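Beta-galactosidase (Streptococcus pneumoniae, PDB 4CUA) hydrolyses terminal beta-galactose residues from glycans as a multidomain enzyme, of which the part modelled here is a carbohydrate-binding module, probably for galactose-containing glycans. Local coordinates at residues 31-34 with 35-38; 41-45 with 46-50. All coordinates share one frame; numbering follows the deposited sequence.

In the fold
Contacts 1 and 2 follow each other in the loop after strand 19-22 of this beta-rich, galactose-binding-like module, contact 2 running on into strand 49-50; their centres are about 10 Å apart. The two share a calcium ion: contact 1 gives it three ligands, N33, D36 and L38, and contact 2 gives it N47. They also touch directly, since the N47 amide probably donates to the D36 carboxylate and the N33 amide to the R48 carbonyl. Contact 1 is partly buried, with V31 and V34 packed on the strands and N33 O, D36 OD1 and L38 O turned to the metal. Contact 2 lies at the surface, where an arginine, an asparagine and a water hold a turn together.

Contact 1 (31-34 with 35-38). With CA (calcium ion), chain C; EDO (1,2-ethanediol), chain F.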
loop_
_atom_site.group_PDB
_atom_site.type_symbol
_atom_site.label_atom_id
_atom_site.label_comp_id
_atom_site.label_asym_id
_atom_site.label_seq_id
_atom_site.Cartn_x
_atom_site.Cartn_y
_atom_site.Cartn_z
ATOM N N VAL A 31 4.517 0.319 -8.011
ATOM C CA VAL A 31 4.195 0.495 -6.597
ATOM C C VAL A 31 5.377 0.928 -5.771
ATOM O O VAL A 31 5.183 1.459 -4.710
ATOM C CB VAL A 31 3.521 -0.799 -6.042
ATOM C CG1 VAL A 31 4.542 -1.880 -5.824
ATOM C CG2 VAL A 31 2.725 -0.476 -4.764
ATOM N N SER A 32 6.578 0.698 -6.242
ATOM C CA SER A 32 7.792 1.218 -5.574
ATOM C C SER A 32 7.714 2.732 -5.411
ATOM O O SER A 32 8.317 3.316 -4.510
ATOM C CB SER A 32 9.047 0.822 -6.385
ATOM O OG SER A 32 8.924 1.223 -7.732
ATOM N N ASN A 33 6.911 3.421 -6.231
ATOM C CA ASN A 33 6.647 4.831 -5.999
ATOM C C ASN A 33 6.017 5.205 -4.720
ATOM O O ASN A 33 6.019 6.363 -4.358
ATOM C CB ASN A 33 5.804 5.409 -7.121
ATOM C CG ASN A 33 6.571 5.534 -8.444
ATOM O OD1 ASN A 33 7.810 5.622 -8.470
ATOM N ND2 ASN A 33 5.839 5.635 -9.518
ATOM N N VAL A 34 5.382 4.265 -4.003
ATOM C CA VAL A 34 4.646 4.665 -2.818
ATOM C C VAL A 34 5.499 4.751 -1.522
ATOM O O VAL A 34 4.978 5.144 -0.498
ATOM C CB VAL A 34 3.380 3.853 -2.517
ATOM C CG1 VAL A 34 2.489 3.740 -3.765
ATOM C CG2 VAL A 34 3.699 2.449 -1.944
ATOM N N ASN A 35 6.750 4.291 -1.596
ATOM C CA ASN A 35 7.582 4.383 -0.389
ATOM C C ASN A 35 8.944 4.856 -0.756
ATOM O O ASN A 35 9.970 4.482 -0.105
ATOM C CB ASN A 35 7.643 3.043 0.368
ATOM C CG ASN A 35 8.351 1.960 -0.377
ATOM O OD1 ASN A 35 8.474 1.944 -1.579
ATOM N ND2 ASN A 35 8.811 0.939 0.421
ATOM N N ASP A 36 9.002 5.793 -1.727
ATOM C CA ASP A 36 10.261 6.336 -2.241
ATOM C C ASP A 36 10.629 7.705 -1.625
ATOM O O ASP A 36 11.657 8.303 -2.036
ATOM C CB ASP A 36 10.285 6.391 -3.738
ATOM C CG ASP A 36 9.283 7.337 -4.328
ATOM O OD1 ASP A 36 8.529 7.964 -3.613
ATOM O OD2 ASP A 36 9.249 7.375 -5.565
ATOM N N LYS A 37 9.828 8.171 -0.693
ATOM C CA LYS A 37 10.008 9.441 0.038
ATOM C C LYS A 37 9.765 10.627 -0.847
ATOM O O LYS A 37 10.017 11.763 -0.418
ATOM C CB LYS A 37 11.393 9.527 0.745
ATOM C CG LYS A 37 11.512 8.452 1.863
ATOM C CD LYS A 37 12.954 8.255 2.233
ATOM C CE LYS A 37 13.632 7.313 1.225
ATOM N NZ LYS A 37 15.059 6.991 1.460
ATOM N N LEU A 38 9.239 10.444 -2.054
ATOM C CA LEU A 38 8.837 11.566 -2.921
ATOM C C LEU A 38 7.326 11.644 -2.837
ATOM O O LEU A 38 6.645 10.626 -2.896
ATOM C CB LEU A 38 9.263 11.341 -4.360
ATOM C CG LEU A 38 10.754 11.260 -4.596
ATOM C CD1 LEU A 38 11.041 10.970 -6.057
ATOM C CD2 LEU A 38 11.457 12.532 -4.106
HETATM CA CA CA C . 6.206 8.506 -3.637
HETATM C C1 EDO F . 6.470 7.633 -12.408
HETATM O O1 EDO F . 6.598 6.238 -12.279
HETATM C C2 EDO F . 5.011 8.008 -12.599
HETATM O O2 EDO F . 4.242 7.775 -11.388
#
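The N33 amide and the D36 carboxylate lie obliquely side by side, their planes 44° apart. They do not bond to each other: N33 OD1 and D36 OD2 stay 3.7 Å apart, and a calcium ion joins the pair through N33 O and D36 OD1, which bind it at 2.3 and 2.4 Å. The D36 carboxylate is brought there by a chi1 of 65°, which sets CG between the backbone N and carbonyl carbon. L38 completes the local share of the site with its backbone O. L38 N also donates to D36 OD1 at 3.0 Å from above the carboxylate plane, closing an Asx turn. With OD1 held by metal and backbone and OD2 probably by N47 ND2, the rotation of the group should be fixed. The other branch of the amide, N33 ND2, gives a fairly straight bond (163°) to O1 of a 1,2-ethanediol at 2.9 Å, and probably another to R48 O. Next to the 3-10 segment 31-34, N35 N makes a weak bond, 3.4 Å long, to S32 O. N47, T174 and E175 supply the remaining protein ligands of the calcium. V31 and V34 pack on W49 of strand 49-50, on A20 of strand 19-22 and on V61 of strand 58-67, while the backbone of V34 bonds to V176 in strand 172-177.

Contact 2 (41-45 with 46-50); sequences YNNQP and ANRWT. With CA (calcium ion), chain C; EDO (1,2-ethanediol), chain F; EDO (1,2-ethanediol), chain D.
With chi1 at 52° and an extended chain from CG to NE, R48 reaches back along the loop to N43, whose own chi1 of -59° places CG anti to its carbonyl carbon. The turn carries a cis peptide before P45, and N42 opens it with an Asx turn, its OD1 accepting from Q44 N at 2.9 Å, the donor lying above the carbonyl plane. R48 grips N43 end-on: NH1 and NH2 both donate to OD1 at 2.9 Å. The oxygen lies in the guanidinium plane, although the amide is turned 40° from it. The NH1 bond runs nearly along the C=O axis, whereas NH2 comes in tilted from the carbonyl plane. R48 NH1 also makes a weak bond to N42 O, 3.3 Å away at the guanidinium edge. That same N42 O receives a CA-H...O contact from A46 CA at 3.5 Å, and a water bridges it to N47 N and R48 NH1, so the two limbs of the turn meet around one oxygen. R48 N donates to the 1,2-ethanediol that N33 ND2 also meets. A second 1,2-ethanediol, probably from the crystallisation liquor, lies at the NE and NH2 edge of the guanidinium, taking bonds from both. The N47 side chain leads away from this network to the calcium site, where N47 OD1 binds the calcium ion at 2.3 Å.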
loop_
_atom_site.group_PDB
_atom_site.type_symbol
_atom_site.label_atom_id
_atom_site.label_comp_id
_atom_site.label_asym_id
_atom_site.label_seq_id
_atom_site.Cartn_x
_atom_site.Cartn_y
_atom_site.Cartn_z
ATOM N N TYR A 41 1.527 15.508 -5.880
ATOM C CA TYR A 41 0.113 15.477 -6.234
ATOM C C TYR A 41 -0.197 15.973 -7.654
ATOM O O TYR A 41 -1.339 16.199 -8.002
ATOM C CB TYR A 41 -0.688 16.257 -5.193
ATOM C CG TYR A 41 -0.600 15.574 -3.853
ATOM C CD1 TYR A 41 -1.381 14.485 -3.524
ATOM C CD2 TYR A 41 0.275 16.046 -2.891
ATOM C CE1 TYR A 41 -1.248 13.891 -2.262
ATOM C CE2 TYR A 41 0.394 15.471 -1.671
ATOM C CZ TYR A 41 -0.406 14.419 -1.343
ATOM O OH TYR A 41 -0.310 13.787 -0.119
ATOM N N ASN A 42 0.849 16.059 -8.451
ATOM C CA ASN A 42 0.714 16.522 -9.837
ATOM C C ASN A 42 1.652 15.759 -10.755
ATOM O O ASN A 42 2.082 14.649 -10.455
ATOM C CB ASN A 42 0.853 18.061 -9.865
ATOM C CG ASN A 42 2.189 18.506 -9.355
ATOM O OD1 ASN A 42 3.189 17.852 -9.528
ATOM N ND2 ASN A 42 2.188 19.637 -8.656
ATOM N N ASN A 43 1.979 16.308 -11.919
ATOM C CA ASN A 43 2.881 15.689 -12.840
ATOM C C ASN A 43 4.242 16.306 -12.939
ATOM O O ASN A 43 4.950 16.086 -13.903
ATOM C CB ASN A 43 2.232 15.592 -14.223
ATOM C CG ASN A 43 0.950 14.801 -14.203
ATOM O OD1 ASN A 43 0.799 13.798 -13.464
ATOM N ND2 ASN A 43 0.023 15.155 -15.083
ATOM N N GLN A 44 4.612 17.078 -11.932
ATOM C CA GLN A 44 5.869 17.838 -11.920
ATOM C C GLN A 44 6.641 17.593 -10.626
ATOM O O GLN A 44 6.800 18.498 -9.820
ATOM C CB GLN A 44 5.548 19.323 -12.082
ATOM C CG GLN A 44 4.797 19.603 -13.354
ATOM C CD GLN A 44 4.314 21.027 -13.426
ATOM O OE1 GLN A 44 5.091 21.938 -13.769
ATOM N NE2 GLN A 44 3.049 21.224 -13.110
ATOM N N PRO A 45 7.081 16.340 -10.405
ATOM C CA PRO A 45 7.034 15.200 -11.263
ATOM C C PRO A 45 5.858 14.309 -10.949
ATOM O O PRO A 45 5.361 14.323 -9.816
ATOM C CB PRO A 45 8.318 14.482 -10.893
ATOM C CG PRO A 45 8.400 14.682 -9.423
ATOM C CD PRO A 45 7.869 16.073 -9.179
ATOM N N ALA A 46 5.446 13.503 -11.912
ATOM C CA ALA A 46 4.527 12.430 -11.659
ATOM C C ALA A 46 5.236 11.419 -10.793
ATOM O O ALA A 46 6.322 10.909 -11.153
ATOM C CB ALA A 46 4.043 11.789 -12.929
ATOM N N ASN A 47 4.624 11.112 -9.660
ATOM C CA ASN A 47 5.187 10.110 -8.743
ATOM C C ASN A 47 4.033 9.431 -7.990
ATOM O O ASN A 47 3.408 10.020 -7.124
ATOM C CB ASN A 47 6.114 10.769 -7.713
ATOM C CG ASN A 47 6.733 9.727 -6.796
ATOM O OD1 ASN A 47 6.184 9.436 -5.717
ATOM N ND2 ASN A 47 7.819 9.157 -7.222
ATOM N N ARG A 48 3.671 8.250 -8.436
ATOM C CA ARG A 48 2.492 7.588 -7.909
ATOM C C ARG A 48 2.433 6.150 -8.325
ATOM O O ARG A 48 2.960 5.792 -9.387
ATOM C CB ARG A 48 1.242 8.339 -8.322
ATOM C CG ARG A 48 1.145 8.604 -9.817
ATOM C CD ARG A 48 -0.125 9.330 -10.139
ATOM N NE ARG A 48 -0.261 9.689 -11.543
ATOM C CZ ARG A 48 0.170 10.829 -12.082
ATOM N NH1 ARG A 48 0.841 11.727 -11.402
ATOM N NH2 ARG A 48 -0.027 11.033 -13.399
ATOM N N TRP A 49 1.797 5.303 -7.487
ATOM C CA TRP A 49 1.229 4.070 -7.951
ATOM C C TRP A 49 -0.176 4.371 -8.421
ATOM O O TRP A 49 -0.897 5.170 -7.820
ATOM C CB TRP A 49 1.137 3.058 -6.819
ATOM C CG TRP A 49 0.265 1.881 -7.182
ATOM C CD1 TRP A 49 0.660 0.773 -7.794
ATOM C CD2 TRP A 49 -1.155 1.754 -6.942
ATOM N NE1 TRP A 49 -0.408 -0.077 -7.968
ATOM C CE2 TRP A 49 -1.533 0.514 -7.484
ATOM C CE3 TRP A 49 -2.105 2.567 -6.370
ATOM C CZ2 TRP A 49 -2.849 0.042 -7.412
ATOM C CZ3 TRP A 49 -3.421 2.087 -6.288
ATOM C CH2 TRP A 49 -3.762 0.844 -6.819
ATOM N N THR A 50 -0.577 3.744 -9.531
ATOM C CA THR A 50 -2.001 3.710 -9.889
ATOM C C THR A 50 -2.262 2.371 -10.504
ATOM O O THR A 50 -1.350 1.671 -10.897
ATOM C CB THR A 50 -2.398 4.792 -10.910
ATOM O OG1 THR A 50 -2.067 4.359 -12.226
ATOM C CG2 THR A 50 -1.786 6.157 -10.677
HETATM CA CA CA C . 6.206 8.506 -3.637
HETATM C C1 EDO F . 6.470 7.633 -12.408
HETATM O O1 EDO F . 6.598 6.238 -12.279
HETATM C C2 EDO F . 5.011 8.008 -12.599
HETATM O O2 EDO F . 4.242 7.775 -11.388
HETATM C C1 EDO D . -2.948 8.777 -14.098
HETATM O O1 EDO D . -2.499 10.010 -14.633
HETATM C C2 EDO D . -2.009 7.624 -14.381
HETATM O O2 EDO D . -0.748 7.894 -13.681
HETATM O O HOH W 1 2.132 12.408 -8.868
#